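Local coordinates for protein putative acyl-CoA dehydrogenase (Burkholderia xenovorans, PDB 5JSC) that belongs to the acyl-CoA dehydrogenase family of flavoproteins and binds flavin-adenine dinucleotide in a four-chain assembly, at residues L270-H275 / Y372-A377; G358-G361 / G365-V368. All coordinates share one frame; numbering follows the deposited sequence.

Contact 1 (L270-H275 / Y372-A377); sequences LGFARH and YREIRA. With EDO (1,2-ethanediol), chain O.
Glu374 and Ile375, consecutive on helix 367-376, both touch, within segment 270-275, the ring of Phe272. Glu374 brings its aliphatic part over one face of that ring: CG lies 3.7 Å from the ring centroid of Phe272 and 29° off the ring normal, a CH-pi contact. The approach is displaced toward the outer end of the ring, since Glu374 CG is 3.3 Å from Phe272 CZ. CG stands anti to the backbone N of Glu374 (chi1 -170°), which carries the methylene across to the ring. A bend at the next torsion then takes the carboxylate out past CZ, its plane only 13° from that of the ring. The polar end turns elsewhere, OE2 being hydrogen-bonded to His226, and a bound sulfate ion lies about 4 Å from this side chain.

The two helices pack together in the largely helical C-terminal domain of the acyl-CoA dehydrogenase fold, and the nearest CA pair, Phe272 and Ile375, is 7.3 Å apart. Ile375 closes that gap with its tip: CD1 reaches 4.2 Å from Phe272 CD2, obliquely to the ring, while the same side chain also packs on Ala346 and Ile350 of helix 332-356. One residue on, Arg376 faces the second subunit and forms a salt bridge with Asp351 there. On helix 250-286, Arg274 extends away from this packing; its NH2 donates in the guanidinium plane to O1 of 1,2-ethanediol, probably from the crystallisation liquor, at 2.8 Å, and its NE is paired with Glu96.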
loop_
_atom_site.group_PDB
_atom_site.type_symbol
_atom_site.label_atom_id
_atom_site.label_comp_id
_atom_site.label_asym_id
_atom_site.label_seq_id
_atom_site.Cartn_x
_atom_site.Cartn_y
_atom_site.Cartn_z
ATOM N N LEU C 270 14.631 9.692 -9.848
ATOM C CA LEU C 270 13.698 9.952 -10.934
ATOM C C LEU C 270 14.265 9.501 -12.274
ATOM O O LEU C 270 13.545 8.916 -13.089
ATOM C CB LEU C 270 13.377 11.449 -10.945
ATOM C CG LEU C 270 12.631 12.033 -12.137
ATOM C CD1 LEU C 270 11.252 11.399 -12.255
ATOM C CD2 LEU C 270 12.513 13.555 -11.966
ATOM N N GLY C 271 15.547 9.783 -12.525
ATOM C CA GLY C 271 16.166 9.331 -13.768
ATOM C C GLY C 271 16.179 7.818 -13.903
ATOM O O GLY C 271 15.862 7.272 -14.964
ATOM N N PHE C 272 16.562 7.116 -12.829
ATOM C CA PHE C 272 16.477 5.658 -12.840
ATOM C C PHE C 272 15.048 5.200 -13.129
ATOM O O PHE C 272 14.832 4.274 -13.925
ATOM C CB PHE C 272 16.959 5.088 -11.503
ATOM C CG PHE C 272 18.442 5.253 -11.256
ATOM C CD1 PHE C 272 19.379 4.941 -12.244
ATOM C CD2 PHE C 272 18.902 5.710 -10.021
ATOM C CE1 PHE C 272 20.737 5.087 -12.006
ATOM C CE2 PHE C 272 20.264 5.857 -9.779
ATOM C CZ PHE C 272 21.184 5.552 -10.774
ATOM N N ALA C 273 14.057 5.840 -12.496
ATOM C CA ALA C 273 12.658 5.485 -12.744
ATOM C C ALA C 273 12.270 5.720 -14.201
ATOM O O ALA C 273 11.559 4.901 -14.803
ATOM C CB ALA C 273 11.735 6.263 -11.806
ATOM N N ARG C 274 12.713 6.838 -14.789
ATOM C CA ARG C 274 12.371 7.084 -16.188
ATOM C C ARG C 274 12.969 6.022 -17.098
ATOM O O ARG C 274 12.345 5.622 -18.091
ATOM C CB ARG C 274 12.843 8.472 -16.621
ATOM C CG ARG C 274 12.057 9.615 -15.999
ATOM C CD ARG C 274 12.285 10.887 -16.803
ATOM N NE ARG C 274 11.740 12.099 -16.182
ATOM C CZ ARG C 274 10.470 12.492 -16.264
ATOM N NH1 ARG C 274 9.581 11.746 -16.900
ATOM N NH2 ARG C 274 10.085 13.635 -15.695
ATOM N N HIS C 275 14.181 5.555 -16.788
ATOM C CA HIS C 275 14.754 4.464 -17.572
ATOM C C HIS C 275 13.883 3.217 -17.463
ATOM O O HIS C 275 13.562 2.577 -18.473
ATOM C CB HIS C 275 16.187 4.192 -17.103
ATOM C CG HIS C 275 16.967 3.293 -18.010
ATOM N ND1 HIS C 275 18.287 2.972 -17.778
ATOM C CD2 HIS C 275 16.615 2.638 -19.143
ATOM C CE1 HIS C 275 18.719 2.166 -18.734
ATOM N NE2 HIS C 275 17.727 1.956 -19.580
ATOM N N TYR C 372 17.183 -2.525 -10.616
ATOM C CA TYR C 372 16.743 -3.125 -9.362
ATOM C C TYR C 372 17.860 -3.117 -8.325
ATOM O O TYR C 372 17.611 -2.909 -7.127
ATOM C CB TYR C 372 16.251 -4.548 -9.637
ATOM C CG TYR C 372 15.826 -5.324 -8.408
ATOM C CD1 TYR C 372 14.578 -5.112 -7.817
ATOM C CD2 TYR C 372 16.665 -6.292 -7.852
ATOM C CE1 TYR C 372 14.174 -5.853 -6.686
ATOM C CE2 TYR C 372 16.271 -7.036 -6.744
ATOM C CZ TYR C 372 15.033 -6.805 -6.158
ATOM O OH TYR C 372 14.649 -7.533 -5.055
ATOM N N ARG C 373 19.101 -3.340 -8.761
ATOM C CA ARG C 373 20.231 -3.230 -7.840
ATOM C C ARG C 373 20.595 -1.779 -7.556
ATOM O O ARG C 373 20.890 -1.427 -6.410
ATOM C CB ARG C 373 21.436 -3.992 -8.390
ATOM C CG ARG C 373 21.175 -5.502 -8.417
ATOM C CD ARG C 373 22.414 -6.307 -8.752
ATOM N NE ARG C 373 22.650 -6.308 -10.180
ATOM C CZ ARG C 373 23.598 -5.608 -10.784
ATOM N NH1 ARG C 373 24.437 -4.857 -10.077
ATOM N NH2 ARG C 373 23.717 -5.674 -12.103
ATOM N N GLU C 374 20.560 -0.926 -8.581
ATOM C CA GLU C 374 21.048 0.441 -8.435
ATOM C C GLU C 374 20.192 1.255 -7.469
ATOM O O GLU C 374 20.715 2.083 -6.712
ATOM C CB GLU C 374 21.076 1.113 -9.805
ATOM C CG GLU C 374 21.777 2.448 -9.808
ATOM C CD GLU C 374 23.283 2.288 -9.833
ATOM O OE1 GLU C 374 23.801 1.668 -10.788
ATOM O OE2 GLU C 374 23.946 2.763 -8.891
ATOM N N ILE C 375 18.871 1.065 -7.494
ATOM C CA ILE C 375 18.016 1.997 -6.763
ATOM C C ILE C 375 18.081 1.783 -5.257
ATOM O O ILE C 375 17.828 2.725 -4.497
ATOM C CB ILE C 375 16.562 1.898 -7.270
ATOM C CG1 ILE C 375 15.702 3.051 -6.723
ATOM C CG2 ILE C 375 15.942 0.532 -6.938
ATOM C CD1 ILE C 375 16.196 4.440 -7.131
ATOM N N ARG C 376 18.438 0.579 -4.798
ATOM C CA ARG C 376 18.162 0.236 -3.405
ATOM C C ARG C 376 18.907 1.150 -2.439
ATOM O O ARG C 376 18.344 1.569 -1.417
ATOM C CB ARG C 376 18.506 -1.234 -3.142
ATOM C CG ARG C 376 18.016 -1.750 -1.786
ATOM C CD ARG C 376 16.521 -1.523 -1.638
ATOM N NE ARG C 376 15.959 -1.816 -0.318
ATOM C CZ ARG C 376 15.967 -0.947 0.694
ATOM N NH1 ARG C 376 16.582 0.226 0.551
ATOM N NH2 ARG C 376 15.392 -1.245 1.859
ATOM N N ALA C 377 20.155 1.515 -2.767
ATOM C CA ALA C 377 20.934 2.354 -1.860
ATOM C C ALA C 377 20.412 3.782 -1.769
ATOM O O ALA C 377 20.688 4.454 -0.772
ATOM C CB ALA C 377 22.404 2.396 -2.285
HETATM C C1 EDO O . 11.859 16.809 -15.492
HETATM O O1 EDO O . 12.001 15.542 -14.853
HETATM C C2 EDO O . 12.901 16.953 -16.591
HETATM O O2 EDO O . 13.008 15.728 -17.321
#

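Contact 2 (G358-G361 / G365-V368); sequences GGMG and GTAV. With FAD (flavin-adenine dinucleotide), chain T.
Met360 and Gly361 face Thr366 and Val368 across the short connection between helix 332-356 and helix 367-376. The first segment begins at Gly358, which leaves the preceding helix with positive phi (63°). Having no side chain, it lets the flavin-adenine dinucleotide diphosphate come close, with Gly358 CA 3.7 Å from FAD O3P. Gly359 then supplies the polar link: its backbone N donates to FAD O1P at 2.8 Å, nearly straight, with an N-H...O angle of 167°. The backbone folds back on itself in a 3-10 turn over 359-361, which Gly361 N closes by bonding to Gly358 O at 2.8 Å. This glycine-rich turn is thus a phosphate-binding element of the pocket; within the turn the bond comes from backbone N, while Arg287 NE is a further hydrogen-bond partner of FAD.

Met360 meets Thr366 in two ways. Met360 O comes closest to Thr366 OG1, 3.3 Å, a near approach without a hydrogen bond, while Met360 CG lies 4.0 Å from Thr366 CG2. CG2 stands beside the backbone N of Thr366, leaving OG1 between N and the carbonyl carbon (chi1 65°). Placed there, the hydroxyl is hydrogen-bonded to Gln363 O and, weakly, to Glu369 N, so Thr366 is the N-cap of helix 367-376. Gly361 receives a methyl from Val368 at its bare alpha carbon, CG2 to CA 3.7 Å.

Outward from the turn, Met360 packs on Arg283 of helix 250-286 and on Trp177 in strand 168-179 of the second subunit. Val368 touches Glu279 of helix 250-286 and Ala353 and Val354 of helix 332-356.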
loop_
_atom_site.group_PDB
_atom_site.type_symbol
_atom_site.label_atom_id
_atom_site.label_comp_id
_atom_site.label_asym_id
_atom_site.label_seq_id
_atom_site.Cartn_x
_atom_site.Cartn_y
_atom_site.Cartn_z
ATOM N N GLY C 358 9.227 -10.391 -16.908
ATOM C CA GLY C 358 9.252 -11.815 -16.612
ATOM C C GLY C 358 10.639 -12.288 -16.216
ATOM O O GLY C 358 11.387 -11.594 -15.516
ATOM N N GLY C 359 10.997 -13.490 -16.683
ATOM C CA GLY C 359 12.291 -14.053 -16.329
ATOM C C GLY C 359 13.450 -13.154 -16.715
ATOM O O GLY C 359 14.441 -13.044 -15.981
ATOM N N MET C 360 13.333 -12.477 -17.860
ATOM C CA MET C 360 14.379 -11.564 -18.294
ATOM C C MET C 360 14.582 -10.420 -17.311
ATOM O O MET C 360 15.664 -9.820 -17.280
ATOM C CB MET C 360 14.026 -11.020 -19.674
ATOM C CG MET C 360 15.140 -10.304 -20.359
ATOM S SD MET C 360 14.674 -10.058 -22.072
ATOM C CE MET C 360 14.753 -11.742 -22.681
ATOM N N GLY C 361 13.572 -10.116 -16.501
ATOM C CA GLY C 361 13.698 -9.049 -15.522
ATOM C C GLY C 361 14.741 -9.297 -14.450
ATOM O O GLY C 361 15.213 -8.335 -13.825
ATOM N N GLY C 365 22.515 -8.088 -16.014
ATOM C CA GLY C 365 22.955 -7.148 -17.015
ATOM C C GLY C 365 21.866 -6.561 -17.885
ATOM O O GLY C 365 22.155 -5.653 -18.671
ATOM N N THR C 366 20.631 -7.050 -17.792
ATOM C CA THR C 366 19.548 -6.338 -18.459
ATOM C C THR C 366 19.316 -5.008 -17.755
ATOM O O THR C 366 19.642 -4.835 -16.576
ATOM C CB THR C 366 18.253 -7.147 -18.451
ATOM O OG1 THR C 366 17.810 -7.293 -17.098
ATOM C CG2 THR C 366 18.470 -8.525 -19.063
ATOM N N ALA C 367 18.729 -4.062 -18.487
ATOM C CA ALA C 367 18.539 -2.727 -17.929
ATOM C C ALA C 367 17.748 -2.774 -16.627
ATOM O O ALA C 367 18.139 -2.154 -15.629
ATOM C CB ALA C 367 17.857 -1.819 -18.956
ATOM N N VAL C 368 16.644 -3.527 -16.599
ATOM C CA VAL C 368 15.807 -3.476 -15.403
ATOM C C VAL C 368 16.453 -4.233 -14.244
ATOM O O VAL C 368 16.275 -3.849 -13.083
ATOM C CB VAL C 368 14.375 -3.981 -15.691
ATOM C CG1 VAL C 368 13.701 -3.097 -16.742
ATOM C CG2 VAL C 368 14.358 -5.462 -16.103
HETATM P PA FAD T . 5.982 -13.304 -19.824
HETATM O O1A FAD T . 5.140 -14.497 -20.121
HETATM O O2A FAD T . 6.398 -12.474 -21.017
HETATM O O5B FAD T . 5.217 -12.413 -18.767
HETATM C C5B FAD T . 5.745 -11.116 -18.424
HETATM C C4B FAD T . 4.883 -10.593 -17.305
HETATM O O4B FAD T . 3.544 -10.399 -17.801
HETATM C C3B FAD T . 4.682 -11.549 -16.137
HETATM O O3B FAD T . 5.791 -11.572 -15.241
HETATM C C2B FAD T . 3.406 -10.998 -15.499
HETATM O O2B FAD T . 3.712 -9.925 -14.609
HETATM C C1B FAD T . 2.630 -10.481 -16.723
HETATM N N9A FAD T . 1.503 -11.310 -17.142
HETATM C C8A FAD T . 1.547 -12.615 -17.555
HETATM N N7A FAD T . 0.398 -13.081 -17.978
HETATM C C5A FAD T . -0.468 -12.007 -17.828
HETATM C C6A FAD T . -1.834 -11.845 -18.118
HETATM N N6A FAD T . -2.607 -12.814 -18.629
HETATM N N1A FAD T . -2.392 -10.641 -17.864
HETATM C C2A FAD T . -1.626 -9.673 -17.349
HETATM N N3A FAD T . -0.329 -9.711 -17.034
HETATM C C4A FAD T . 0.198 -10.912 -17.305
HETATM N N1 FAD T . 10.696 -22.264 -16.639
HETATM C C2 FAD T . 10.729 -23.611 -16.850
HETATM O O2 FAD T . 10.054 -24.154 -17.734
HETATM N N3 FAD T . 11.519 -24.402 -16.057
HETATM C C4 FAD T . 12.312 -23.969 -15.011
HETATM O O4 FAD T . 13.042 -24.757 -14.424
HETATM C C4X FAD T . 12.252 -22.554 -14.770
HETATM N N5 FAD T . 13.023 -22.054 -13.840
HETATM C C5X FAD T . 13.103 -20.675 -13.733
HETATM C C6 FAD T . 14.041 -20.124 -12.858
HETATM C C7 FAD T . 14.247 -18.750 -12.795
HETATM C C7M FAD T . 15.297 -18.192 -11.867
HETATM C C8 FAD T . 13.485 -17.903 -13.611
HETATM C C8M FAD T . 13.686 -16.408 -13.579
HETATM C C9 FAD T . 12.539 -18.448 -14.471
HETATM C C9A FAD T . 12.343 -19.823 -14.545
HETATM N N10 FAD T . 11.469 -20.407 -15.486
HETATM C C10 FAD T . 11.424 -21.771 -15.645
HETATM C "C1'" FAD T . 10.691 -19.540 -16.382
HETATM C "C2'" FAD T . 9.494 -18.874 -15.711
HETATM O "O2'" FAD T . 8.471 -19.834 -15.439
HETATM C "C3'" FAD T . 8.945 -17.774 -16.620
HETATM O "O3'" FAD T . 9.915 -16.732 -16.631
HETATM C "C4'" FAD T . 7.598 -17.193 -16.185
HETATM O "O4'" FAD T . 6.572 -18.165 -16.396
HETATM C "C5'" FAD T . 7.259 -15.909 -16.912
HETATM O "O5'" FAD T . 7.322 -16.165 -18.332
HETATM P P FAD T . 8.146 -15.078 -19.195
HETATM O O1P FAD T . 9.511 -14.861 -18.657
HETATM O O2P FAD T . 8.130 -15.533 -20.627
HETATM O O3P FAD T . 7.297 -13.739 -19.040
#

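Helix 367-376 joins the two contacts: its start belongs to contact 2 and its later turns to contact 1. Their centres are 14 Å apart, and along the chain contact 2 is nested within the loop that contact 1 closes. They also touch directly, through His275 NE2 and Ala367 CB at 3.8 Å. Each lies near flavin-adenine dinucleotide, but not the same molecule. Segment 358-361 binds the diphosphate of one copy; that FAD molecule is also hydrogen-bonded to Ser147 and Ser153 of the second subunit. Near contact 1 another copy touches Ala377 and comes within about 8 Å of the Glu374 side chain. Both contacts also touch the second subunit, through Arg376 in contact 1 and Met360 in contact 2.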